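Local atomic coordinates of Sso-CP2 metallo-carboxypetidase (PDB entry 4MMO), a protein that probably removes residues from the carboxyl ends of peptides as a zinc-dependent carboxypeptidase of the M20 family. Residues L203-P207 with C208-A212; R311-P314 with N315-P318; V351-T354 with V355-A358. All blocks are in the same frame, centred on the assembly; numbering follows the deposited sequence.

How the interactions relate
The three contacts follow one another along the chain; none nests within or crosses another. Each is local and closes a short turn. Interaction 1 comes first. It turns the loop after strand 196-197 into helix 207-218, at the subunit interface. Interaction 2 follows about 32 Å away, centre to centre. There strand 299-312 leads toward helix 318-331 through a turn with a cis peptide bond between Pro-314 and Asn-315. Strand 299-312 also runs beside interaction 1, where Asn-206, Pro-207 and Cys-208 touch it. Interaction 3 starts helix 354-367, after strand 337-348, and its centre lies about 54 Å from that of interaction 1. Each holds the N-cap of the helix that follows: Asn-206, Asp-317 and Ser-353.

Interaction 1: residues L203-P207 with C208-A212; sequences LVRNP and CIDLA
Arg-205 grips Asp-210 side-on in a salt bridge. NE of Arg-205 meets OD2 of Asp-210 at 2.8 Å in a nearly straight bond (170°), and NH2 of Arg-205 meets OD1 of Asp-210 at the same distance. NE comes to OD2 on the syn side. NH2 instead reaches OD1 from above the carboxylate plane. The guanidinium and carboxylate planes are 24° apart. The bend at chi3 of Arg-205 swings the guanidinium round to Asp-210. A water accepts from Asn-206 N and donates to Asp-210 OD1. Asn-206 is the N-cap. Chi1 of Asn-206 (176°) swings the amide away from the backbone N, and its OD1 accepts from Ile-209 N at 3.1 Å and, weakly, from Cys-208 N. ND2 of Asn-206 donates to Asn-283 OD1 and Val-284 O of the second subunit. The cap residue therefore also ties the two chains together. CG2 of Ile-209 lies 3.6 Å from CB of Asn-206. Asp-210 N closes the first turn onto Asn-206 O. This turn opens helix 207-218. Its Asn-206 and Pro-207 pack on strand 299-312, Leu-211 packs on strand 178-190, and Cys-208 forms a disulfide with Cys-289 of strand 283-290.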
ATOM      1  N   LEU A 203     -22.580   6.884   5.234  1.00 50.66           N
ATOM      2  CA  LEU A 203     -23.417   5.752   5.631  1.00 53.06           C
ATOM      3  C   LEU A 203     -22.634   4.557   6.185  1.00 51.52           C
ATOM      4  O   LEU A 203     -23.215   3.680   6.828  1.00 44.64           O
ATOM      5  CB  LEU A 203     -24.253   5.273   4.440  1.00 49.30           C
ATOM      6  CG  LEU A 203     -25.147   6.303   3.745  1.00 60.60           C
ATOM      7  CD1 LEU A 203     -26.017   5.607   2.712  1.00 62.57           C
ATOM      8  CD2 LEU A 203     -26.002   7.063   4.747  1.00 51.34           C
ATOM      9  N   VAL A 204     -21.327   4.522   5.939  1.00 40.68           N
ATOM     10  CA  VAL A 204     -20.520   3.352   6.278  1.00 45.91           C
ATOM     11  C   VAL A 204     -19.202   3.704   6.949  1.00 50.63           C
ATOM     12  O   VAL A 204     -18.748   4.849   6.905  1.00 47.20           O
ATOM     13  CB  VAL A 204     -20.199   2.528   5.021  1.00 45.93           C
ATOM     14  CG1 VAL A 204     -21.477   1.959   4.418  1.00 38.69           C
ATOM     15  CG2 VAL A 204     -19.454   3.377   4.000  1.00 46.09           C
ATOM     16  N   ARG A 205     -18.595   2.700   7.575  1.00 50.77           N
ATOM     17  CA  ARG A 205     -17.233   2.816   8.066  1.00 51.42           C
ATOM     18  C   ARG A 205     -16.273   2.603   6.905  1.00 46.45           C
ATOM     19  O   ARG A 205     -16.555   1.835   5.986  1.00 48.41           O
ATOM     20  CB  ARG A 205     -16.962   1.782   9.157  1.00 45.20           C
ATOM     21  CG  ARG A 205     -17.815   1.946  10.403  1.00 42.72           C
ATOM     22  CD  ARG A 205     -17.174   1.256  11.595  1.00 48.42           C
ATOM     23  NE  ARG A 205     -15.925   1.909  11.985  1.00 43.47           N
ATOM     24  CZ  ARG A 205     -15.840   2.922  12.843  1.00 44.95           C
ATOM     25  NH1 ARG A 205     -16.928   3.411  13.422  1.00 41.90           N
ATOM     26  NH2 ARG A 205     -14.659   3.449  13.127  1.00 38.87           N
ATOM     27  N   ASN A 206     -15.145   3.299   6.947  1.00 40.35           N
ATOM     28  CA  ASN A 206     -14.104   3.149   5.940  1.00 40.44           C
ATOM     29  C   ASN A 206     -12.975   2.301   6.542  1.00 47.37           C
ATOM     30  O   ASN A 206     -12.467   2.622   7.613  1.00 46.09           O
ATOM     31  CB  ASN A 206     -13.622   4.540   5.495  1.00 33.91           C
ATOM     32  CG  ASN A 206     -12.461   4.488   4.516  1.00 40.20           C
ATOM     33  OD1 ASN A 206     -11.410   3.912   4.797  1.00 43.36           O
ATOM     34  ND2 ASN A 206     -12.644   5.113   3.360  1.00 41.05           N
ATOM     35  N   PRO A 207     -12.596   1.201   5.870  1.00 43.08           N
ATOM     36  CA  PRO A 207     -11.589   0.306   6.450  1.00 49.80           C
ATOM     37  C   PRO A 207     -10.171   0.885   6.441  1.00 46.70           C
ATOM     38  O   PRO A 207      -9.388   0.541   7.328  1.00 39.43           O
ATOM     39  CB  PRO A 207     -11.671  -0.933   5.556  1.00 46.28           C
ATOM     40  CG  PRO A 207     -12.114  -0.408   4.241  1.00 45.12           C
ATOM     41  CD  PRO A 207     -13.060   0.720   4.557  1.00 47.16           C
ATOM     42  N   CYS A 208      -9.843   1.734   5.468  1.00 26.94           N
ATOM     43  CA  CYS A 208      -8.531   2.392   5.444  1.00 37.85           C
ATOM     44  C   CYS A 208      -8.292   3.180   6.720  1.00 38.52           C
ATOM     45  O   CYS A 208      -7.274   3.005   7.391  1.00 44.29           O
ATOM     46  CB  CYS A 208      -8.412   3.356   4.266  1.00 40.68           C
ATOM     47  SG  CYS A 208      -8.908   2.679   2.697  1.00 73.00           S
ATOM     48  N   ILE A 209      -9.231   4.061   7.044  1.00 33.40           N
ATOM     49  CA  ILE A 209      -9.083   4.929   8.201  1.00 33.57           C
ATOM     50  C   ILE A 209      -9.074   4.102   9.482  1.00 37.76           C
ATOM     51  O   ILE A 209      -8.269   4.354  10.379  1.00 36.98           O
ATOM     52  CB  ILE A 209     -10.190   6.029   8.250  1.00 36.38           C
ATOM     53  CG1 ILE A 209      -9.987   6.966   9.444  1.00 41.18           C
ATOM     54  CG2 ILE A 209     -11.568   5.421   8.321  1.00 44.27           C
ATOM     55  CD1 ILE A 209      -8.738   7.795   9.347  1.00 47.66           C
ATOM     56  N   ASP A 210      -9.955   3.106   9.558  1.00 34.26           N
ATOM     57  CA  ASP A 210     -10.048   2.271  10.751  1.00 45.58           C
ATOM     58  C   ASP A 210      -8.733   1.547  10.995  1.00 42.15           C
ATOM     59  O   ASP A 210      -8.225   1.539  12.114  1.00 37.13           O
ATOM     60  CB  ASP A 210     -11.191   1.260  10.634  1.00 37.13           C
ATOM     61  CG  ASP A 210     -12.559   1.895  10.832  1.00 51.16           C
ATOM     62  OD1 ASP A 210     -12.619   3.090  11.199  1.00 38.99           O
ATOM     63  OD2 ASP A 210     -13.575   1.193  10.630  1.00 38.97           O
ATOM     64  N   LEU A 211      -8.175   0.955   9.947  1.00 32.44           N
ATOM     65  CA  LEU A 211      -6.922   0.226  10.078  1.00 34.34           C
ATOM     66  C   LEU A 211      -5.758   1.179  10.355  1.00 46.49           C
ATOM     67  O   LEU A 211      -4.872   0.866  11.155  1.00 37.09           O
ATOM     68  CB  LEU A 211      -6.645  -0.607   8.826  1.00 28.26           C
ATOM     69  CG  LEU A 211      -5.462  -1.578   8.921  1.00 41.62           C
ATOM     70  CD1 LEU A 211      -5.606  -2.530  10.109  1.00 36.43           C
ATOM     71  CD2 LEU A 211      -5.314  -2.365   7.628  1.00 42.76           C
ATOM     72  N   ALA A 212      -5.763   2.340   9.702  1.00 41.79           N
ATOM     73  CA  ALA A 212      -4.751   3.360   9.966  1.00 41.78           C
ATOM     74  C   ALA A 212      -4.786   3.751  11.436  1.00 38.85           C
ATOM     75  O   ALA A 212      -3.747   3.959  12.062  1.00 34.86           O
ATOM     76  CB  ALA A 212      -4.976   4.587   9.090  1.00 33.69           C
TER
HETATM   77  O   HOH W   1     -14.502   4.481   9.515  1.00 44.43           O

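Interaction 2: residues R311-P314 with N315-P318; sequences RLVP and NQDP. With SO4 (sulfate ion), chain D.
This is a beta turn, 313-316, with a cis peptide bond in its middle, and around it Leu-312 and Val-313 meet Gln-316 and Pro-318. It lies where strand 299-312, part of the antiparallel sheet of the M20 dimerisation region, gives way to helix 318-331. The cis bond joins Pro-314 and Asn-315, and the chain directions before and after it are 143° apart. Two hydrogen bonds join Val-313 and Gln-316. Gln-316 N donates to Val-313 O at 2.9 Å. In return OE1 of the Gln-316 side chain accepts from Val-313 N at 2.9 Å. This donor lies in the carbonyl plane of the amide, and the bond is fairly straight (163°). CG of Gln-316 stands beside its backbone N (chi1 -68°), and the extended chain beyond it carries OE1 alongside Val-313. The other end of the amide, NE2, donates to Phe-230 O. Both ends are thus engaged, which should fix its rotation. Leu-312 packs from the strand side. CD2 of Leu-312 lies 3.7 Å from CD of Gln-316, while CD1 of Leu-312 meets CB of Pro-318, also at 3.7 Å. Pro-314 packs on Pro-346 and Arg-348 of strand 337-348. Asp-317 is the N-cap of the following helix, and its OD1 accepts from Tyr-319 N. Arg-311 leaves the turn, and its side chain is about 11 Å from the bound zinc ion. NH2 of Arg-311 donates to Ser-198 OG of the second subunit. A sulfate, probably from the crystallisation liquor, is also held by Thr-380 N and by His-197 NE2 of the second subunit. NH1 of Arg-311 donates to sulfate O4 at 2.7 Å, and the sulfur lies in the guanidinium plane, at its edge.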
ATOM      1  N   ARG A 311      10.677  -7.029  15.698  1.00 38.74           N
ATOM      2  CA  ARG A 311      11.993  -7.564  16.038  1.00 29.66           C
ATOM      3  C   ARG A 311      12.090  -7.627  17.551  1.00 27.91           C
ATOM      4  O   ARG A 311      11.776  -6.655  18.237  1.00 29.91           O
ATOM      5  CB  ARG A 311      13.109  -6.687  15.480  1.00 34.44           C
ATOM      6  CG  ARG A 311      13.062  -6.504  13.982  1.00 36.71           C
ATOM      7  CD  ARG A 311      13.480  -7.756  13.243  1.00 40.11           C
ATOM      8  NE  ARG A 311      13.337  -7.576  11.802  1.00 44.88           N
ATOM      9  CZ  ARG A 311      13.948  -8.313  10.883  1.00 49.21           C
ATOM     10  NH1 ARG A 311      14.765  -9.295  11.240  1.00 44.41           N
ATOM     11  NH2 ARG A 311      13.747  -8.061   9.598  1.00 53.49           N
ATOM     12  N   LEU A 312      12.528  -8.770  18.066  1.00 37.15           N
ATOM     13  CA  LEU A 312      12.499  -9.030  19.499  1.00 30.44           C
ATOM     14  C   LEU A 312      13.894  -9.206  20.086  1.00 36.82           C
ATOM     15  O   LEU A 312      14.842  -9.552  19.380  1.00 32.75           O
ATOM     16  CB  LEU A 312      11.666 -10.282  19.767  1.00 32.08           C
ATOM     17  CG  LEU A 312      10.251 -10.237  19.186  1.00 32.39           C
ATOM     18  CD1 LEU A 312       9.567 -11.588  19.326  1.00 37.55           C
ATOM     19  CD2 LEU A 312       9.437  -9.144  19.866  1.00 31.56           C
ATOM     20  N   VAL A 313      14.005  -8.965  21.388  1.00 37.52           N
ATOM     21  CA  VAL A 313      15.259  -9.121  22.110  1.00 38.38           C
ATOM     22  C   VAL A 313      14.994  -9.952  23.361  1.00 36.47           C
ATOM     23  O   VAL A 313      13.847 -10.065  23.788  1.00 33.24           O
ATOM     24  CB  VAL A 313      15.860  -7.754  22.500  1.00 31.78           C
ATOM     25  CG1 VAL A 313      16.122  -6.918  21.257  1.00 27.25           C
ATOM     26  CG2 VAL A 313      14.937  -7.003  23.455  1.00 26.78           C
ATOM     27  N   PRO A 314      16.050 -10.538  23.949  1.00 36.53           N
ATOM     28  CA  PRO A 314      15.857 -11.391  25.127  1.00 45.61           C
ATOM     29  C   PRO A 314      15.165 -10.630  26.255  1.00 31.65           C
ATOM     30  O   PRO A 314      15.522  -9.468  26.432  1.00 36.72           O
ATOM     31  CB  PRO A 314      17.290 -11.754  25.533  1.00 36.64           C
ATOM     32  CG  PRO A 314      18.091 -11.605  24.288  1.00 37.13           C
ATOM     33  CD  PRO A 314      17.467 -10.457  23.553  1.00 38.75           C
ATOM     34  N   ASN A 315      14.215 -11.214  26.993  1.00 38.37           N
ATOM     35  CA  ASN A 315      13.759 -12.594  26.849  1.00 27.82           C
ATOM     36  C   ASN A 315      12.357 -12.654  26.251  1.00 43.04           C
ATOM     37  O   ASN A 315      11.512 -13.420  26.711  1.00 35.64           O
ATOM     38  CB  ASN A 315      13.746 -13.270  28.221  1.00 35.49           C
ATOM     39  CG  ASN A 315      15.137 -13.409  28.814  1.00 39.17           C
ATOM     40  OD1 ASN A 315      16.036 -13.971  28.190  1.00 45.70           O
ATOM     41  ND2 ASN A 315      15.326 -12.884  30.021  1.00 43.83           N
ATOM     42  N   GLN A 316      12.099 -11.835  25.237  1.00 33.49           N
ATOM     43  CA  GLN A 316      10.776 -11.804  24.623  1.00 37.11           C
ATOM     44  C   GLN A 316      10.478 -13.110  23.894  1.00 32.32           C
ATOM     45  O   GLN A 316      11.336 -13.660  23.203  1.00 35.59           O
ATOM     46  CB  GLN A 316      10.656 -10.642  23.640  1.00 41.22           C
ATOM     47  CG  GLN A 316      10.667  -9.268  24.280  1.00 35.91           C
ATOM     48  CD  GLN A 316      10.583  -8.173  23.241  1.00 43.49           C
ATOM     49  OE1 GLN A 316      11.418  -8.100  22.339  1.00 37.78           O
ATOM     50  NE2 GLN A 316       9.558  -7.330  23.342  1.00 34.97           N
ATOM     51  N   ASP A 317       9.252 -13.594  24.064  1.00 31.81           N
ATOM     52  CA  ASP A 317       8.774 -14.800  23.406  1.00 36.74           C
ATOM     53  C   ASP A 317       7.800 -14.368  22.313  1.00 26.85           C
ATOM     54  O   ASP A 317       6.799 -13.717  22.607  1.00 32.15           O
ATOM     55  CB  ASP A 317       8.065 -15.688  24.434  1.00 39.26           C
ATOM     56  CG  ASP A 317       7.624 -17.024  23.865  1.00 50.42           C
ATOM     57  OD1 ASP A 317       7.384 -17.129  22.643  1.00 53.48           O
ATOM     58  OD2 ASP A 317       7.508 -17.980  24.660  1.00 49.05           O
ATOM     59  N   PRO A 318       8.080 -14.728  21.050  1.00 30.93           N
ATOM     60  CA  PRO A 318       7.215 -14.257  19.963  1.00 24.46           C
ATOM     61  C   PRO A 318       5.769 -14.722  20.102  1.00 32.53           C
ATOM     62  O   PRO A 318       4.848 -13.964  19.786  1.00 34.80           O
ATOM     63  CB  PRO A 318       7.866 -14.856  18.711  1.00 32.23           C
ATOM     64  CG  PRO A 318       8.678 -15.994  19.207  1.00 31.47           C
ATOM     65  CD  PRO A 318       9.173 -15.577  20.545  1.00 34.82           C
TER
HETATM   66  S   SO4 D 502      16.726 -11.167   8.381  1.00104.96           S
HETATM   67  O1  SO4 D 502      15.694 -10.670   7.478  1.00111.39           O
HETATM   68  O2  SO4 D 502      16.982 -12.593   8.119  1.00113.39           O
HETATM   69  O3  SO4 D 502      17.878 -10.278   8.182  1.00 74.18           O
HETATM   70  O4  SO4 D 502      16.292 -11.044   9.768  1.00 99.02           O

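Interaction 3: residues V351-T354 with V355-A358; sequences VNST and VVKA
Hydrogen bonds from Val-356, Lys-357 and Ala-358 back to Ser-353 and Thr-354 form the first turn of helix 354-367. Ser-353 OG accepts from Val-356 N at 3.2 Å, with an angle of 159° at the hydrogen. Chi1 of Ser-353 (76°) sets OG between its backbone N and carbonyl carbon, turned to the helix start. Two methyl groups, CG1 of Val-355 and CG2 of Val-356, pack round this capping oxygen. An alanine at Ser-353 would take away OG, and Val-356 N would probably be left without its capping acceptor. Lys-357 N donates to Ser-353 O at 3.0 Å, and Ala-358 N to Thr-354 O at 2.7 Å. One apolar contact lies beside these bonds. CG2 of Val-351 meets CG1 of Val-356 at 4.1 Å, the two side chains crossing at about a right angle. The aliphatic chain of Lys-357 runs back over the loop, with CD 3.7 Å from Asn-352 O. Outside the turn, Val-355 packs on Phe-430 of helix 417-433 and on Val-396 of strand 395-396. Val-356 touches Val-396 too, and also Leu-177. The arrangement is a serine N-cap, with a hydrophobic contact between Val-351 and Val-356 spanning the helix start.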
ATOM      1  N   VAL A 351      30.509 -14.857  25.150  1.00 40.76           N
ATOM      2  CA  VAL A 351      31.749 -14.636  24.421  1.00 33.77           C
ATOM      3  C   VAL A 351      32.835 -15.600  24.912  1.00 41.67           C
ATOM      4  O   VAL A 351      33.875 -15.758  24.274  1.00 42.80           O
ATOM      5  CB  VAL A 351      32.224 -13.168  24.586  1.00 48.48           C
ATOM      6  CG1 VAL A 351      32.700 -12.904  26.022  1.00 43.00           C
ATOM      7  CG2 VAL A 351      33.310 -12.822  23.571  1.00 47.07           C
ATOM      8  N   ASN A 352      32.575 -16.264  26.036  1.00 26.29           N
ATOM      9  CA  ASN A 352      33.597 -17.067  26.710  1.00 54.11           C
ATOM     10  C   ASN A 352      33.587 -18.540  26.343  1.00 44.61           C
ATOM     11  O   ASN A 352      34.425 -19.303  26.822  1.00 48.35           O
ATOM     12  CB  ASN A 352      33.454 -16.931  28.226  1.00 39.94           C
ATOM     13  CG  ASN A 352      33.727 -15.529  28.702  1.00 45.42           C
ATOM     14  OD1 ASN A 352      34.683 -14.889  28.255  1.00 46.37           O
ATOM     15  ND2 ASN A 352      32.880 -15.028  29.596  1.00 43.87           N
ATOM     16  N   SER A 353      32.643 -18.950  25.505  1.00 43.39           N
ATOM     17  CA  SER A 353      32.594 -20.340  25.083  1.00 31.50           C
ATOM     18  C   SER A 353      33.825 -20.622  24.240  1.00 23.64           C
ATOM     19  O   SER A 353      34.393 -19.712  23.630  1.00 29.79           O
ATOM     20  CB  SER A 353      31.322 -20.626  24.279  1.00 45.58           C
ATOM     21  OG  SER A 353      31.426 -20.110  22.966  1.00 41.28           O
ATOM     22  N   THR A 354      34.242 -21.880  24.203  1.00 23.59           N
ATOM     23  CA  THR A 354      35.406 -22.256  23.415  1.00 36.46           C
ATOM     24  C   THR A 354      35.161 -22.079  21.913  1.00 41.07           C
ATOM     25  O   THR A 354      36.078 -21.715  21.170  1.00 33.90           O
ATOM     26  CB  THR A 354      35.824 -23.706  23.696  1.00 45.04           C
ATOM     27  OG1 THR A 354      34.685 -24.561  23.569  1.00 51.78           O
ATOM     28  CG2 THR A 354      36.388 -23.831  25.105  1.00 48.81           C
ATOM     29  N   VAL A 355      33.935 -22.334  21.459  1.00 39.69           N
ATOM     30  CA  VAL A 355      33.649 -22.202  20.034  1.00 30.65           C
ATOM     31  C   VAL A 355      33.835 -20.744  19.629  1.00 30.85           C
ATOM     32  O   VAL A 355      34.410 -20.457  18.579  1.00 30.56           O
ATOM     33  CB  VAL A 355      32.238 -22.744  19.629  1.00 30.86           C
ATOM     34  CG1 VAL A 355      31.110 -21.911  20.232  1.00 23.85           C
ATOM     35  CG2 VAL A 355      32.109 -22.792  18.110  1.00 31.19           C
ATOM     36  N   VAL A 356      33.399 -19.821  20.483  1.00 33.19           N
ATOM     37  CA  VAL A 356      33.586 -18.401  20.194  1.00 34.71           C
ATOM     38  C   VAL A 356      35.070 -18.060  20.218  1.00 45.44           C
ATOM     39  O   VAL A 356      35.574 -17.381  19.321  1.00 34.72           O
ATOM     40  CB  VAL A 356      32.817 -17.500  21.184  1.00 34.58           C
ATOM     41  CG1 VAL A 356      33.211 -16.037  21.012  1.00 35.75           C
ATOM     42  CG2 VAL A 356      31.318 -17.656  20.981  1.00 37.02           C
ATOM     43  N   LYS A 357      35.765 -18.542  21.243  1.00 45.50           N
ATOM     44  CA  LYS A 357      37.192 -18.287  21.388  1.00 39.33           C
ATOM     45  C   LYS A 357      37.949 -18.786  20.169  1.00 35.09           C
ATOM     46  O   LYS A 357      38.729 -18.046  19.577  1.00 33.13           O
ATOM     47  CB  LYS A 357      37.730 -18.960  22.655  1.00 43.72           C
ATOM     48  CG  LYS A 357      37.452 -18.181  23.931  1.00 44.94           C
ATOM     49  CD  LYS A 357      37.705 -19.027  25.171  1.00 63.47           C
ATOM     50  CE  LYS A 357      37.957 -18.165  26.398  1.00 68.82           C
ATOM     51  NZ  LYS A 357      38.121 -18.983  27.631  1.00 82.52           N
ATOM     52  N   ALA A 358      37.706 -20.039  19.793  1.00 31.89           N
ATOM     53  CA  ALA A 358      38.337 -20.625  18.612  1.00 35.93           C
ATOM     54  C   ALA A 358      38.059 -19.784  17.367  1.00 36.92           C
ATOM     55  O   ALA A 358      38.899 -19.668  16.476  1.00 39.69           O
ATOM     56  CB  ALA A 358      37.844 -22.046  18.405  1.00 32.30           C
TER